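Local coordinates for protein CDA peptide synthetase I (Streptomyces coelicolor, PDB 5DU9) that is a condensation-domain protein, part of a modular nonribosomal peptide synthetase, at residues A190-E201 and N301-V309; Y76-P84 and V96-R104. The protein carries 1 engineered substitution. All blocks are in the same frame, centred on the assembly; numbering follows the deposited sequence.

Interaction 1: residues A190-E201 and N301-V309; sequences AFGDTDRMVAGE and NARITPGMV. With SO4 (sulfate ion), chain C.
The backbones come closest at G192 and T305, whose CA atoms lie 4.3 Å apart, and G192 N donates to I304 O at 2.9 Å. Next to this bond, N301 shows how one side-chain amide can pair with both the backbone N-H and the C=O of a single residue. With CG anti to the backbone N (chi1 176°), it takes D193 N onto OD1 at 2.8 Å and returns ND2 to D193 O at 3.0 Å, nearly straight and in the amide plane. D193 is also the N-cap of helix 194-205, its OD2 accepting from R196 N, and D193 O serves M197 N as well as N301. The R196 guanidinium lies over the N301 amide, the two planes 29° apart. Farther along, the M197 chain bends at its end to bring CE 3.5 Å from V309 CG1, with T305 CG2 and A302 CB beside the thioether. At the other end the F191 ring takes P306 CG over its centre, a CH-pi contact of 3.6 Å. A sulfate, probably from the crystallisation liquor, accepts from N301 N. Polar pairing thus fixes the start of the helix, while apolar contacts seat its first turn against 302-309.

Interaction 2: residues Y76-P84 and V96-R104; sequences YRAYCPPAP and VPYTPVLLR
C80 and T99 meet just where the chain leaves a beta hairpin, formed by strands 65-69 and 75-79, and T99 belongs to the loop that returns toward strand 103-107, at the edge of the large mixed sheet. The case illustrates how a single threonine can tie two irregular segments together. Its OG1 sits beside its own backbone N (chi1 -68°) and donates to C80 O; the modelled 2.5 Å is very short, so the exact length is doubtful. T99 N donates to P81 O at 3.3 Å and makes a weak bond to C80 O besides. On this inner side C80 CB lies 3.3 Å from P97 O, T99 also packs on C64 and P135, and V101 turns onto L53 and V57 of helix 46-58. Close packing continues at the surface, where the Y98 ring lies against 81-83 with A83 CA over one face, 3.6 Å from the centroid, and P81 O in its plane at the edge, 3.2 Å from CD1. The loose side is that of P84 and V96: P84 CD comes no nearer than 4.0 Å to Y98 OH, and V96 merely grazes the C80 sulfur. Two waters span the segments on this side: one molecule donates to both P81 O and P97 O, and another accepts from A83 N and donates to T99 O at 2.6 Å.

The two contacts, whose centres are 19 Å apart, meet through R77. Its NH2 packs 3.7 Å from T194 CB, so the hairpin strand that runs into interaction 2 rests on the opening turn of the helix in interaction 1; the same guanidinium forms a salt bridge with E61 through NH1. H10 also connects them, pairing with the R77 backbone and bonding to D195 OD1. Interaction 2 is a surface contact whose centre lies about 24 Å from that of the chain, whereas segment 301-309 runs on to the ligand pocket, where M308, which takes no part in interaction 1, touches (2S)-2-amino-N-butyl-propanamide and packs on H158; the V309 side chain is about 10 Å from that ligand.

Interaction 1: residues A190-E201 and N301-V309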
loop_
_atom_site.group_PDB
_atom_site.type_symbol
_atom_site.label_atom_id
_atom_site.label_comp_id
_atom_site.label_asym_id
_atom_site.label_seq_id
_atom_site.Cartn_x
_atom_site.Cartn_y
_atom_site.Cartn_z
ATOM N N ALA A 190 -16.807 -9.984 -10.702
ATOM C CA ALA A 190 -15.916 -11.124 -10.877
ATOM C C ALA A 190 -14.862 -11.142 -9.785
ATOM O O ALA A 190 -13.666 -11.040 -10.061
ATOM C CB ALA A 190 -15.262 -11.083 -12.245
ATOM N N PHE A 191 -15.314 -11.256 -8.540
ATOM C CA PHE A 191 -14.403 -11.339 -7.404
ATOM C C PHE A 191 -14.290 -12.785 -6.925
ATOM O O PHE A 191 -15.137 -13.626 -7.242
ATOM C CB PHE A 191 -14.877 -10.438 -6.259
ATOM C CG PHE A 191 -14.740 -8.961 -6.540
ATOM C CD1 PHE A 191 -13.651 -8.465 -7.235
ATOM C CD2 PHE A 191 -15.705 -8.072 -6.096
ATOM C CE1 PHE A 191 -13.528 -7.108 -7.485
ATOM C CE2 PHE A 191 -15.587 -6.720 -6.344
ATOM C CZ PHE A 191 -14.498 -6.238 -7.037
ATOM N N GLY A 192 -13.234 -13.060 -6.167
ATOM C CA GLY A 192 -13.002 -14.382 -5.617
ATOM C C GLY A 192 -13.552 -14.539 -4.212
ATOM O O GLY A 192 -14.230 -13.650 -3.692
ATOM N N ASP A 193 -13.246 -15.677 -3.596
ATOM C CA ASP A 193 -13.816 -16.046 -2.304
ATOM C C ASP A 193 -12.784 -15.999 -1.185
ATOM O O ASP A 193 -11.722 -16.614 -1.274
ATOM C CB ASP A 193 -14.428 -17.445 -2.381
ATOM C CG ASP A 193 -15.035 -17.879 -1.069
ATOM O OD1 ASP A 193 -16.144 -17.407 -0.744
ATOM O OD2 ASP A 193 -14.402 -18.683 -0.357
ATOM N N THR A 194 -13.117 -15.280 -0.120
ATOM C CA THR A 194 -12.194 -15.086 0.991
ATOM C C THR A 194 -11.970 -16.383 1.768
ATOM O O THR A 194 -10.846 -16.682 2.160
ATOM C CB THR A 194 -12.702 -13.998 1.953
ATOM O OG1 THR A 194 -12.867 -12.767 1.236
ATOM C CG2 THR A 194 -11.721 -13.778 3.096
ATOM N N ASP A 195 -13.034 -17.150 1.993
ATOM C CA ASP A 195 -12.912 -18.382 2.766
ATOM C C ASP A 195 -11.884 -19.321 2.139
ATOM O O ASP A 195 -11.079 -19.924 2.844
ATOM C CB ASP A 195 -14.262 -19.094 2.887
ATOM C CG ASP A 195 -15.200 -18.421 3.879
ATOM O OD1 ASP A 195 -14.718 -17.738 4.806
ATOM O OD2 ASP A 195 -16.427 -18.596 3.741
ATOM N N ARG A 196 -11.903 -19.437 0.816
ATOM C CA ARG A 196 -10.954 -20.310 0.133
ATOM C C ARG A 196 -9.533 -19.761 0.228
ATOM O O ARG A 196 -8.575 -20.528 0.330
ATOM C CB ARG A 196 -11.349 -20.500 -1.333
ATOM C CG ARG A 196 -12.498 -21.468 -1.533
ATOM C CD ARG A 196 -12.652 -21.845 -2.997
ATOM N NE ARG A 196 -13.535 -20.925 -3.709
ATOM C CZ ARG A 196 -13.317 -20.444 -4.932
ATOM N NH1 ARG A 196 -12.224 -20.768 -5.612
ATOM N NH2 ARG A 196 -14.203 -19.621 -5.474
ATOM N N MET A 197 -9.401 -18.437 0.189
ATOM C CA MET A 197 -8.101 -17.786 0.328
ATOM C C MET A 197 -7.527 -18.062 1.721
ATOM O O MET A 197 -6.352 -18.395 1.871
ATOM C CB MET A 197 -8.231 -16.275 0.071
ATOM C CG MET A 197 -6.913 -15.506 0.077
ATOM S SD MET A 197 -7.063 -13.836 -0.618
ATOM C CE MET A 197 -8.193 -13.061 0.538
ATOM N N VAL A 198 -8.366 -17.933 2.740
ATOM C CA VAL A 198 -7.956 -18.225 4.111
ATOM C C VAL A 198 -7.597 -19.706 4.271
ATOM O O VAL A 198 -6.626 -20.047 4.946
ATOM C CB VAL A 198 -9.070 -17.838 5.107
ATOM C CG1 VAL A 198 -8.776 -18.364 6.513
ATOM C CG2 VAL A 198 -9.234 -16.327 5.129
ATOM N N ALA A 199 -8.373 -20.583 3.649
ATOM C CA ALA A 199 -8.086 -22.013 3.718
ATOM C C ALA A 199 -6.715 -22.316 3.116
ATOM O O ALA A 199 -6.002 -23.208 3.586
ATOM C CB ALA A 199 -9.172 -22.812 3.006
ATOM N N GLY A 200 -6.350 -21.566 2.082
ATOM C CA GLY A 200 -5.049 -21.709 1.456
ATOM C C GLY A 200 -3.929 -21.377 2.423
ATOM O O GLY A 200 -2.907 -22.062 2.462
ATOM N N GLU A 201 -4.127 -20.326 3.212
ATOM C CA GLU A 201 -3.127 -19.912 4.192
ATOM C C GLU A 201 -2.998 -20.973 5.274
ATOM O O GLU A 201 -1.895 -21.309 5.695
ATOM C CB GLU A 201 -3.494 -18.563 4.822
ATOM C CG GLU A 201 -3.574 -17.410 3.840
ATOM C CD GLU A 201 -3.693 -16.061 4.534
ATOM O OE1 GLU A 201 -4.206 -16.020 5.674
ATOM O OE2 GLU A 201 -3.267 -15.045 3.942
ATOM N N ASN A 301 -7.804 -17.274 -7.573
ATOM C CA ASN A 301 -8.874 -16.836 -6.684
ATOM C C ASN A 301 -8.402 -15.721 -5.765
ATOM O O ASN A 301 -9.059 -14.689 -5.633
ATOM C CB ASN A 301 -9.402 -18.002 -5.848
ATOM C CG ASN A 301 -10.453 -17.564 -4.844
ATOM O OD1 ASN A 301 -11.567 -17.192 -5.217
ATOM N ND2 ASN A 301 -10.102 -17.603 -3.566
ATOM N N ALA A 302 -7.250 -15.932 -5.142
ATOM C CA ALA A 302 -6.700 -14.956 -4.212
ATOM C C ALA A 302 -6.424 -13.618 -4.896
ATOM O O ALA A 302 -6.636 -12.555 -4.304
ATOM C CB ALA A 302 -5.427 -15.499 -3.574
ATOM N N ARG A 303 -5.971 -13.665 -6.145
ATOM C CA ARG A 303 -5.606 -12.448 -6.861
ATOM C C ARG A 303 -6.780 -11.485 -7.047
ATOM O O ARG A 303 -6.580 -10.270 -7.095
ATOM C CB ARG A 303 -5.002 -12.795 -8.223
ATOM C CG ARG A 303 -3.527 -13.176 -8.146
ATOM C CD ARG A 303 -2.862 -13.171 -9.511
ATOM N NE ARG A 303 -3.359 -14.239 -10.375
ATOM C CZ ARG A 303 -2.907 -15.490 -10.359
ATOM N NH1 ARG A 303 -1.947 -15.850 -9.518
ATOM N NH2 ARG A 303 -3.423 -16.389 -11.188
ATOM N N ILE A 304 -7.997 -12.017 -7.116
ATOM C CA ILE A 304 -9.181 -11.193 -7.387
ATOM C C ILE A 304 -10.160 -11.145 -6.214
ATOM O O ILE A 304 -11.341 -10.875 -6.401
ATOM C CB ILE A 304 -9.930 -11.689 -8.642
ATOM C CG1 ILE A 304 -10.372 -13.147 -8.473
ATOM C CG2 ILE A 304 -9.043 -11.537 -9.869
ATOM C CD1 ILE A 304 -11.391 -13.608 -9.501
ATOM N N THR A 305 -9.665 -11.390 -5.004
ATOM C CA THR A 305 -10.500 -11.325 -3.807
ATOM C C THR A 305 -10.190 -10.062 -3.004
ATOM O O THR A 305 -9.158 -9.992 -2.346
ATOM C CB THR A 305 -10.295 -12.562 -2.911
ATOM O OG1 THR A 305 -10.612 -13.747 -3.654
ATOM C CG2 THR A 305 -11.190 -12.501 -1.679
ATOM N N PRO A 306 -11.083 -9.057 -3.054
ATOM C CA PRO A 306 -10.825 -7.869 -2.235
ATOM C C PRO A 306 -10.712 -8.225 -0.758
ATOM O O PRO A 306 -11.498 -9.019 -0.245
ATOM C CB PRO A 306 -12.040 -6.979 -2.508
ATOM C CG PRO A 306 -12.528 -7.420 -3.852
ATOM C CD PRO A 306 -12.286 -8.898 -3.889
ATOM N N GLY A 307 -9.722 -7.653 -0.086
ATOM C CA GLY A 307 -9.464 -8.007 1.293
ATOM C C GLY A 307 -8.155 -7.420 1.767
ATOM O O GLY A 307 -7.667 -6.436 1.216
ATOM N N MET A 308 -7.608 -8.030 2.810
ATOM C CA MET A 308 -6.343 -7.623 3.392
ATOM C C MET A 308 -5.509 -8.877 3.616
ATOM O O MET A 308 -5.795 -9.657 4.523
ATOM C CB MET A 308 -6.578 -6.869 4.705
ATOM C CG MET A 308 -5.360 -6.738 5.602
ATOM S SD MET A 308 -3.907 -6.119 4.742
ATOM C CE MET A 308 -2.906 -5.564 6.126
ATOM N N VAL A 309 -4.502 -9.083 2.768
ATOM C CA VAL A 309 -3.646 -10.267 2.872
ATOM C C VAL A 309 -2.170 -9.944 2.701
ATOM O O VAL A 309 -1.332 -10.836 2.770
ATOM C CB VAL A 309 -4.020 -11.344 1.822
ATOM C CG1 VAL A 309 -5.265 -12.088 2.247
ATOM C CG2 VAL A 309 -4.194 -10.728 0.448
HETATM S S SO4 C . -7.321 -21.148 -7.298
HETATM O O1 SO4 C . -6.352 -21.997 -7.984
HETATM O O2 SO4 C . -8.569 -21.887 -7.095
HETATM O O3 SO4 C . -6.783 -20.750 -6.002
HETATM O O4 SO4 C . -7.576 -19.963 -8.109
HETATM O O HOH W 1 -11.472 -10.563 1.965
HETATM O O HOH W 2 -2.627 -12.666 4.934
#

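Interaction 2: residues Y76-P84 and V96-R104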
loop_
_atom_site.group_PDB
_atom_site.type_symbol
_atom_site.label_atom_id
_atom_site.label_comp_id
_atom_site.label_asym_id
_atom_site.label_seq_id
_atom_site.Cartn_x
_atom_site.Cartn_y
_atom_site.Cartn_z
ATOM N N TYR A 76 -13.333 -13.187 14.707
ATOM C CA TYR A 76 -13.846 -13.752 13.467
ATOM C C TYR A 76 -14.510 -12.647 12.656
ATOM O O TYR A 76 -14.798 -11.571 13.179
ATOM C CB TYR A 76 -14.824 -14.904 13.734
ATOM C CG TYR A 76 -16.117 -14.536 14.439
ATOM C CD1 TYR A 76 -17.228 -14.109 13.721
ATOM C CD2 TYR A 76 -16.238 -14.656 15.817
ATOM C CE1 TYR A 76 -18.417 -13.793 14.360
ATOM C CE2 TYR A 76 -17.426 -14.345 16.465
ATOM C CZ TYR A 76 -18.509 -13.912 15.731
ATOM O OH TYR A 76 -19.692 -13.602 16.370
ATOM N N ARG A 77 -14.726 -12.915 11.372
ATOM C CA ARG A 77 -15.348 -11.952 10.477
ATOM C C ARG A 77 -16.792 -12.353 10.187
ATOM O O ARG A 77 -17.078 -13.522 9.929
ATOM C CB ARG A 77 -14.548 -11.843 9.175
ATOM C CG ARG A 77 -15.112 -10.845 8.179
ATOM C CD ARG A 77 -14.243 -10.755 6.935
ATOM N NE ARG A 77 -14.183 -12.026 6.217
ATOM C CZ ARG A 77 -15.149 -12.490 5.431
ATOM N NH1 ARG A 77 -16.271 -11.799 5.263
ATOM N NH2 ARG A 77 -15.000 -13.657 4.820
ATOM N N ALA A 78 -17.690 -11.372 10.242
ATOM C CA ALA A 78 -19.107 -11.587 9.969
ATOM C C ALA A 78 -19.541 -10.780 8.749
ATOM O O ALA A 78 -19.209 -9.603 8.623
ATOM C CB ALA A 78 -19.941 -11.209 11.180
ATOM N N TYR A 79 -20.288 -11.427 7.858
ATOM C CA TYR A 79 -20.734 -10.819 6.607
ATOM C C TYR A 79 -22.111 -10.178 6.767
ATOM O O TYR A 79 -23.059 -10.833 7.200
ATOM C CB TYR A 79 -20.750 -11.881 5.502
ATOM C CG TYR A 79 -21.367 -11.449 4.188
ATOM C CD1 TYR A 79 -20.945 -10.296 3.539
ATOM C CD2 TYR A 79 -22.352 -12.218 3.583
ATOM C CE1 TYR A 79 -21.499 -9.913 2.333
ATOM C CE2 TYR A 79 -22.911 -11.844 2.379
ATOM C CZ TYR A 79 -22.482 -10.693 1.756
ATOM O OH TYR A 79 -23.042 -10.322 0.555
ATOM N N CYS A 80 -22.205 -8.898 6.413
ATOM C CA CYS A 80 -23.426 -8.115 6.590
ATOM C C CYS A 80 -23.811 -7.362 5.318
ATOM O O CYS A 80 -23.400 -6.220 5.130
ATOM C CB CYS A 80 -23.247 -7.114 7.733
ATOM S SG CYS A 80 -22.813 -7.851 9.320
ATOM N N PRO A 81 -24.607 -7.994 4.440
ATOM C CA PRO A 81 -25.052 -7.313 3.217
ATOM C C PRO A 81 -25.716 -5.959 3.489
ATOM O O PRO A 81 -26.235 -5.754 4.584
ATOM C CB PRO A 81 -26.065 -8.293 2.620
ATOM C CG PRO A 81 -25.637 -9.620 3.110
ATOM C CD PRO A 81 -25.044 -9.402 4.476
ATOM N N PRO A 82 -25.690 -5.040 2.510
ATOM C CA PRO A 82 -26.442 -3.792 2.681
ATOM C C PRO A 82 -27.947 -4.032 2.701
ATOM O O PRO A 82 -28.397 -5.144 2.426
ATOM C CB PRO A 82 -26.044 -2.961 1.454
ATOM C CG PRO A 82 -24.796 -3.591 0.935
ATOM C CD PRO A 82 -24.907 -5.042 1.262
ATOM N N ALA A 83 -28.713 -2.995 3.017
ATOM C CA ALA A 83 -30.167 -3.088 2.996
ATOM C C ALA A 83 -30.677 -3.161 1.558
ATOM O O ALA A 83 -29.972 -2.764 0.630
ATOM C CB ALA A 83 -30.781 -1.905 3.718
ATOM N N PRO A 84 -31.904 -3.672 1.366
ATOM C CA PRO A 84 -32.495 -3.706 0.023
ATOM C C PRO A 84 -32.695 -2.309 -0.558
ATOM O O PRO A 84 -32.971 -1.383 0.204
ATOM C CB PRO A 84 -33.843 -4.399 0.243
ATOM C CG PRO A 84 -33.699 -5.135 1.528
ATOM C CD PRO A 84 -32.778 -4.311 2.365
ATOM N N VAL A 96 -29.566 -8.350 12.737
ATOM C CA VAL A 96 -28.306 -8.319 12.004
ATOM C C VAL A 96 -28.131 -6.974 11.300
ATOM O O VAL A 96 -28.943 -6.615 10.446
ATOM C CB VAL A 96 -28.232 -9.446 10.958
ATOM C CG1 VAL A 96 -26.954 -9.326 10.146
ATOM C CG2 VAL A 96 -28.316 -10.806 11.637
ATOM N N PRO A 97 -27.071 -6.223 11.646
ATOM C CA PRO A 97 -26.916 -4.899 11.033
ATOM C C PRO A 97 -26.684 -4.963 9.526
ATOM O O PRO A 97 -26.057 -5.905 9.046
ATOM C CB PRO A 97 -25.689 -4.324 11.749
ATOM C CG PRO A 97 -24.923 -5.510 12.203
ATOM C CD PRO A 97 -25.947 -6.550 12.541
ATOM N N TYR A 98 -27.212 -3.983 8.798
ATOM C CA TYR A 98 -26.917 -3.822 7.381
ATOM C C TYR A 98 -25.669 -2.964 7.231
ATOM O O TYR A 98 -25.471 -2.015 7.987
ATOM C CB TYR A 98 -28.082 -3.158 6.635
ATOM C CG TYR A 98 -29.302 -4.026 6.423
ATOM C CD1 TYR A 98 -29.230 -5.196 5.677
ATOM C CD2 TYR A 98 -30.537 -3.650 6.932
ATOM C CE1 TYR A 98 -30.351 -5.983 5.469
ATOM C CE2 TYR A 98 -31.662 -4.428 6.729
ATOM C CZ TYR A 98 -31.564 -5.592 5.995
ATOM O OH TYR A 98 -32.682 -6.370 5.790
ATOM N N THR A 99 -24.827 -3.294 6.260
ATOM C CA THR A 99 -23.721 -2.416 5.917
ATOM C C THR A 99 -24.294 -1.125 5.345
ATOM O O THR A 99 -25.031 -1.163 4.358
ATOM C CB THR A 99 -22.766 -3.057 4.898
ATOM O OG1 THR A 99 -22.079 -4.149 5.514
ATOM C CG2 THR A 99 -21.734 -2.041 4.395
ATOM N N PRO A 100 -23.970 0.022 5.960
ATOM C CA PRO A 100 -24.406 1.284 5.360
ATOM C C PRO A 100 -23.540 1.655 4.164
ATOM O O PRO A 100 -22.359 1.308 4.130
ATOM C CB PRO A 100 -24.237 2.291 6.498
ATOM C CG PRO A 100 -23.127 1.739 7.313
ATOM C CD PRO A 100 -23.236 0.240 7.220
ATOM N N VAL A 101 -24.130 2.336 3.190
ATOM C CA VAL A 101 -23.379 2.818 2.041
ATOM C C VAL A 101 -23.688 4.286 1.810
ATOM O O VAL A 101 -24.846 4.679 1.660
ATOM C CB VAL A 101 -23.695 2.024 0.768
ATOM C CG1 VAL A 101 -22.756 2.453 -0.353
ATOM C CG2 VAL A 101 -23.569 0.525 1.029
ATOM N N LEU A 102 -22.631 5.089 1.785
ATOM C CA LEU A 102 -22.753 6.526 1.622
ATOM C C LEU A 102 -21.630 7.060 0.749
ATOM O O LEU A 102 -20.450 6.852 1.043
ATOM C CB LEU A 102 -22.731 7.220 2.985
ATOM C CG LEU A 102 -22.689 8.751 2.972
ATOM C CD1 LEU A 102 -23.991 9.317 2.425
ATOM C CD2 LEU A 102 -22.402 9.285 4.366
ATOM N N LEU A 103 -22.007 7.739 -0.329
ATOM C CA LEU A 103 -21.059 8.507 -1.119
ATOM C C LEU A 103 -21.322 9.987 -0.891
ATOM O O LEU A 103 -22.336 10.530 -1.342
ATOM C CB LEU A 103 -21.164 8.172 -2.607
ATOM C CG LEU A 103 -20.243 9.003 -3.509
ATOM C CD1 LEU A 103 -18.783 8.739 -3.186
ATOM C CD2 LEU A 103 -20.532 8.718 -4.971
ATOM N N ARG A 104 -20.416 10.637 -0.174
ATOM C CA ARG A 104 -20.541 12.065 0.058
ATOM C C ARG A 104 -20.224 12.819 -1.226
ATOM O O ARG A 104 -19.377 12.391 -2.011
ATOM C CB ARG A 104 -19.607 12.525 1.176
ATOM C CG ARG A 104 -19.854 11.878 2.527
ATOM C CD ARG A 104 -18.957 12.507 3.581
ATOM N NE ARG A 104 -19.019 11.814 4.866
ATOM C CZ ARG A 104 -19.866 12.110 5.848
ATOM N NH1 ARG A 104 -20.749 13.089 5.708
ATOM N NH2 ARG A 104 -19.833 11.418 6.979
HETATM O O HOH W 3 -26.585 -7.681 6.704
HETATM O O HOH W 4 -27.297 -0.377 3.486
#